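Local coordinates for protein putative xylanase (Bacteroides fragilis, PDB 2P1G) that probably hydrolyses glycosyl bonds, possibly those of xylan, although it is related to N-acetylmuramoyl-L-alanine amidase-like proteins, at residues A[65-68]-A[69-72]; A[120-123]-A[124-128]. All coordinates share one frame; numbering follows the deposited sequence.

Interaction 1: residues A[65-68]-A[69-72]; sequences EGDF and ARNL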
ATOM      1  N   GLU A  65     -19.322  12.509   0.088  1.00 29.04           N
ATOM      2  CA  GLU A  65     -18.602  11.927   1.219  1.00 29.52           C
ATOM      3  C   GLU A  65     -19.053  10.497   1.524  1.00 28.63           C
ATOM      4  O   GLU A  65     -18.259   9.683   2.004  1.00 28.93           O
ATOM      5  CB  GLU A  65     -18.716  12.817   2.461  1.00 30.29           C
ATOM      6  CG  GLU A  65     -17.542  12.658   3.445  1.00 33.63           C
ATOM      7  CD  GLU A  65     -17.794  11.595   4.512  1.00 38.57           C
ATOM      8  OE1 GLU A  65     -18.772  11.742   5.285  1.00 40.45           O
ATOM      9  OE2 GLU A  65     -17.006  10.620   4.586  1.00 39.61           O
ATOM     10  N   GLY A  66     -20.328  10.208   1.263  1.00 27.04           N
ATOM     11  CA  GLY A  66     -20.856   8.848   1.335  1.00 25.85           C
ATOM     12  C   GLY A  66     -20.174   7.879   0.383  1.00 24.67           C
ATOM     13  O   GLY A  66     -19.900   6.743   0.755  1.00 25.14           O
ATOM     14  N   ASP A  67     -19.884   8.327  -0.839  1.00 23.45           N
ATOM     15  CA  ASP A  67     -19.193   7.494  -1.815  1.00 22.06           C
ATOM     16  C   ASP A  67     -17.749   7.251  -1.367  1.00 20.33           C
ATOM     17  O   ASP A  67     -17.256   6.129  -1.425  1.00 18.71           O
ATOM     18  CB  ASP A  67     -19.181   8.164  -3.198  1.00 22.99           C
ATOM     19  CG  ASP A  67     -20.566   8.286  -3.821  1.00 24.94           C
ATOM     20  OD1 ASP A  67     -21.552   7.777  -3.251  1.00 27.84           O
ATOM     21  OD2 ASP A  67     -20.655   8.895  -4.907  1.00 26.55           O
ATOM     22  N   PHE A  68     -17.091   8.316  -0.917  1.00 18.77           N
ATOM     23  CA  PHE A  68     -15.699   8.237  -0.470  1.00 18.01           C
ATOM     24  C   PHE A  68     -15.620   7.251   0.693  1.00 17.16           C
ATOM     25  O   PHE A  68     -14.795   6.351   0.692  1.00 16.10           O
ATOM     26  CB  PHE A  68     -15.189   9.619  -0.060  1.00 17.73           C
ATOM     27  CG  PHE A  68     -13.909   9.600   0.727  1.00 18.65           C
ATOM     28  CD1 PHE A  68     -12.688   9.369   0.100  1.00 19.50           C
ATOM     29  CD2 PHE A  68     -13.921   9.849   2.096  1.00 20.50           C
ATOM     30  CE1 PHE A  68     -11.491   9.363   0.838  1.00 18.67           C
ATOM     31  CE2 PHE A  68     -12.744   9.847   2.843  1.00 20.18           C
ATOM     32  CZ  PHE A  68     -11.523   9.599   2.211  1.00 18.99           C
ATOM     33  N   ALA A  69     -16.506   7.424   1.665  1.00 16.62           N
ATOM     34  CA  ALA A  69     -16.531   6.585   2.871  1.00 16.10           C
ATOM     35  C   ALA A  69     -16.797   5.110   2.550  1.00 15.43           C
ATOM     36  O   ALA A  69     -16.145   4.219   3.109  1.00 14.84           O
ATOM     37  CB  ALA A  69     -17.575   7.110   3.830  1.00 17.33           C
ATOM     38  N   ARG A  70     -17.752   4.853   1.657  1.00 14.64           N
ATOM     39  CA  ARG A  70     -18.015   3.490   1.181  1.00 14.38           C
ATOM     40  C   ARG A  70     -16.764   2.872   0.544  1.00 14.05           C
ATOM     41  O   ARG A  70     -16.355   1.746   0.895  1.00 13.88           O
ATOM     42  CB  ARG A  70     -19.159   3.479   0.163  1.00 14.30           C
ATOM     43  CG  ARG A  70     -19.440   2.084  -0.412  1.00 15.05           C
ATOM     44  CD  ARG A  70     -20.475   2.132  -1.526  1.00 15.75           C
ATOM     45  NE  ARG A  70     -21.768   2.548  -0.998  1.00 17.85           N
ATOM     46  CZ  ARG A  70     -22.415   3.657  -1.331  1.00 20.56           C
ATOM     47  NH1 ARG A  70     -21.930   4.509  -2.236  1.00 21.06           N
ATOM     48  NH2 ARG A  70     -23.586   3.894  -0.765  1.00 19.83           N
ATOM     49  N   ASN A  71     -16.160   3.613  -0.385  1.00 13.64           N
ATOM     50  CA  ASN A  71     -14.954   3.138  -1.084  1.00 12.96           C
ATOM     51  C   ASN A  71     -13.823   2.829  -0.095  1.00 11.95           C
ATOM     52  O   ASN A  71     -13.181   1.773  -0.162  1.00 11.20           O
ATOM     53  CB  ASN A  71     -14.485   4.176  -2.115  1.00 12.85           C
ATOM     54  CG  ASN A  71     -15.471   4.366  -3.272  1.00 14.98           C
ATOM     55  OD1 ASN A  71     -16.394   3.569  -3.465  1.00 18.82           O
ATOM     56  ND2 ASN A  71     -15.263   5.420  -4.055  1.00 16.34           N
ATOM     57  N   LEU A  72     -13.586   3.750   0.826  1.00 11.25           N
ATOM     58  CA  LEU A  72     -12.499   3.589   1.777  1.00 10.74           C
ATOM     59  C   LEU A  72     -12.712   2.348   2.612  1.00 10.10           C
ATOM     60  O   LEU A  72     -11.765   1.587   2.836  1.00 10.20           O
ATOM     61  CB  LEU A  72     -12.360   4.820   2.673  1.00 11.15           C
ATOM     62  CG  LEU A  72     -11.223   4.759   3.697  1.00 10.83           C
ATOM     63  CD1 LEU A  72      -9.850   4.783   3.006  1.00 10.55           C
ATOM     64  CD2 LEU A  72     -11.325   5.922   4.677  1.00 11.95           C
TER
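R70 leaves the backbone extended, with CG opposite its own N, and bends back at chi3 (-65°), while D67 has CG beside its own backbone N, chi1 -66°; the two side chains therefore run next to each other and point the same way. OD1 of D67 lies at the edge of the guanidinium, near its plane, 3.4 Å from NH1 of R70. This is a long salt bridge at the helix surface, and the carboxylate and guanidinium planes are turned 44° apart, so the two do not dock flat. The setting is the first turns of the alpha-helix 65-76, where the i to i+4 bonds run unbroken: A69 N to E65 O at 2.9 Å, then R70 N to G66 O, N71 N to D67 O, and L72 N to F68 O. The buried side of the helix carries F68 and L72, one turn apart, with CZ of F68 4.4 Å from CD2 of L72; both also pack on Y49 of helix 43-54. N71 tucks CG to 3.1 Å from O of D67, but its ND2 bonds to the backbone O of A52. Farther round the helix E65, bent at chi2, brings OE2 to 3.6 Å from CB of A69.

Interaction 2: residues A[120-123]-A[124-128]; sequences SLSY and MSTHP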
ATOM      1  N   SER A 120       6.075 -14.734   1.981  1.00 15.75           N
ATOM      2  CA  SER A 120       6.430 -15.321   3.268  1.00 17.78           C
ATOM      3  C   SER A 120       6.189 -14.258   4.315  1.00 16.98           C
ATOM      4  O   SER A 120       7.044 -13.391   4.532  1.00 17.40           O
ATOM      5  CB  SER A 120       7.891 -15.779   3.307  1.00 18.55           C
ATOM      6  OG  SER A 120       8.144 -16.490   4.528  1.00 22.17           O
ATOM      7  N   LEU A 121       5.000 -14.318   4.923  1.00 16.80           N
ATOM      8  CA  LEU A 121       4.538 -13.321   5.895  1.00 15.67           C
ATOM      9  C   LEU A 121       4.576 -13.894   7.326  1.00 15.73           C
ATOM     10  O   LEU A 121       4.087 -15.001   7.562  1.00 15.02           O
ATOM     11  CB  LEU A 121       3.114 -12.907   5.553  1.00 16.20           C
ATOM     12  CG  LEU A 121       2.856 -12.499   4.098  1.00 16.87           C
ATOM     13  CD1 LEU A 121       1.392 -12.253   3.882  1.00 15.64           C
ATOM     14  CD2 LEU A 121       3.687 -11.271   3.767  1.00 15.63           C
ATOM     15  N   SER A 122       5.140 -13.134   8.266  1.00 14.63           N
ATOM     16  CA  SER A 122       5.255 -13.587   9.651  1.00 14.62           C
ATOM     17  C   SER A 122       5.662 -12.491  10.608  1.00 14.06           C
ATOM     18  O   SER A 122       5.739 -12.732  11.811  1.00 14.05           O
ATOM     19  CB  SER A 122       6.241 -14.764   9.774  1.00 14.63           C
ATOM     20  OG  SER A 122       7.552 -14.438   9.309  1.00 17.59           O
ATOM     21  N   TYR A 123       5.911 -11.292  10.090  1.00 13.30           N
ATOM     22  CA  TYR A 123       6.480 -10.244  10.921  1.00 12.90           C
ATOM     23  C   TYR A 123       5.562  -9.918  12.069  1.00 12.62           C
ATOM     24  O   TYR A 123       6.016  -9.816  13.197  1.00 11.99           O
ATOM     25  CB  TYR A 123       6.767  -8.974  10.133  1.00 13.79           C
ATOM     26  CG  TYR A 123       7.520  -7.928  10.938  1.00 14.02           C
ATOM     27  CD1 TYR A 123       8.905  -7.834  10.874  1.00 15.45           C
ATOM     28  CD2 TYR A 123       6.833  -7.042  11.771  1.00 14.47           C
ATOM     29  CE1 TYR A 123       9.607  -6.831  11.615  1.00 14.33           C
ATOM     30  CE2 TYR A 123       7.515  -6.073  12.533  1.00 14.44           C
ATOM     31  CZ  TYR A 123       8.897  -5.971  12.437  1.00 14.61           C
ATOM     32  OH  TYR A 123       9.561  -5.006  13.189  1.00 17.96           O
ATOM     33  N   MET A 124       4.273  -9.729  11.795  1.00 11.65           N
ATOM     34  CA  MET A 124       3.378  -9.256  12.840  1.00 12.62           C
ATOM     35  C   MET A 124       3.216 -10.279  13.964  1.00 13.46           C
ATOM     36  O   MET A 124       3.264  -9.924  15.139  1.00 14.36           O
ATOM     37  CB  MET A 124       2.002  -8.881  12.258  1.00 11.63           C
ATOM     38  CG  MET A 124       2.030  -7.713  11.265  1.00 13.46           C
ATOM     39  SD  MET A 124       0.358  -7.196  10.735  1.00  9.99           S
ATOM     40  CE  MET A 124      -0.197  -6.306  12.206  1.00 12.63           C
ATOM     41  N   SER A 125       3.049 -11.546  13.614  1.00 14.52           N
ATOM     42  CA  SER A 125       2.819 -12.550  14.665  1.00 16.06           C
ATOM     43  C   SER A 125       4.123 -12.893  15.391  1.00 16.84           C
ATOM     44  O   SER A 125       4.095 -13.417  16.501  1.00 18.39           O
ATOM     45  CB  SER A 125       2.131 -13.787  14.114  1.00 16.00           C
ATOM     46  OG  SER A 125       3.026 -14.563  13.353  1.00 16.00           O
ATOM     47  N   THR A 126       5.250 -12.542  14.778  1.00 17.01           N
ATOM     48  CA  THR A 126       6.592 -12.765  15.341  1.00 18.50           C
ATOM     49  C   THR A 126       6.995 -11.646  16.297  1.00 17.39           C
ATOM     50  O   THR A 126       7.789 -11.865  17.223  1.00 17.97           O
ATOM     51  CB  THR A 126       7.638 -12.904  14.195  1.00 18.16           C
ATOM     52  OG1 THR A 126       7.449 -14.176  13.582  1.00 22.75           O
ATOM     53  CG2 THR A 126       9.101 -12.810  14.706  1.00 22.01           C
ATOM     54  N   HIS A 127       6.451 -10.458  16.075  1.00 16.21           N
ATOM     55  CA  HIS A 127       6.733  -9.277  16.903  1.00 16.01           C
ATOM     56  C   HIS A 127       5.418  -8.631  17.392  1.00 15.16           C
ATOM     57  O   HIS A 127       5.213  -7.441  17.201  1.00 14.21           O
ATOM     58  CB  HIS A 127       7.537  -8.235  16.113  1.00 16.26           C
ATOM     59  CG  HIS A 127       8.852  -8.731  15.609  1.00 18.68           C
ATOM     60  ND1 HIS A 127       9.930  -8.959  16.440  1.00 20.06           N
ATOM     61  CD2 HIS A 127       9.265  -9.047  14.357  1.00 19.79           C
ATOM     62  CE1 HIS A 127      10.949  -9.399  15.724  1.00 21.01           C
ATOM     63  NE2 HIS A 127      10.576  -9.452  14.457  1.00 20.70           N
ATOM     64  N   PRO A 128       4.545  -9.406  18.075  1.00 15.02           N
ATOM     65  CA  PRO A 128       3.251  -8.838  18.440  1.00 14.48           C
ATOM     66  C   PRO A 128       3.415  -7.718  19.463  1.00 14.21           C
ATOM     67  O   PRO A 128       2.546  -6.857  19.575  1.00 13.51           O
ATOM     68  CB  PRO A 128       2.507 -10.023  19.063  1.00 14.81           C
ATOM     69  CG  PRO A 128       3.586 -10.916  19.584  1.00 15.61           C
ATOM     70  CD  PRO A 128       4.727 -10.767  18.616  1.00 14.84           C
TER
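The ring of Y123 is overlapped by H127, whose CD2 sits over the centre of one face, 3.5 Å from CE1 of Y123. The two rings are oblique to each other, their planes 47° apart and their centroids 4.5 Å from one another, so a single carbon of the imidazole, rather than its whole face, bears on the phenol ring. Y123 reaches this place with CG anti to its own N (chi1 -173°), and H127 turns CG beside its N (chi1 -59°), which folds the imidazole back over the preceding turn. CG2 of T126 lies above one face of the imidazole, offset toward the rim.

In the backbone, two carbonyls are each shared between donors. O of S122 takes OG1 of T126 at 2.9 Å, the hydroxyl standing well above the carbonyl plane, and also receives a weak bond from N of T126 at 3.0 Å. O of Y123 accepts N of H127 at 3.0 Å and a further weak bond from N of T126, which is thus divided between two acceptors. The bent N-H angles of these bonds fit a helix that is already ending.

Round the turn, M124 is buried against M144 and E148 of helix 138-151, and OG of S125 is hydrogen-bonded to OE1 of E148. Backbone bonds from S122 and Y123 to G186 tie the start of the turn to a loop. S122 occupies the N-cap position without a capping bond from its side chain, and H127 is the first residue to leave helical phi/psi: the arrangement is that of a single-turn helix, 123-126, packed against the longer helix 138-151.

Interaction 1 comes first along the chain and closes before interaction 2 opens; their centres are 31 Å apart and their nearest atoms about 17 Å, so the two never touch. Both are local contacts within the amidase-like region of the chain, their centres 18 and 17 Å from the centre of the chain. Residues 65-72 form the start of helix 65-76, packed on helix 43-54, whereas residues 120-128 carry the short helix 123-126, which follows strand 116-118 and rests on helix 138-151. They thus belong to different helical parts of the fold, neither containing strands of the seven-stranded sheet, and each is fastened to its own neighbouring helix rather than to the other contact.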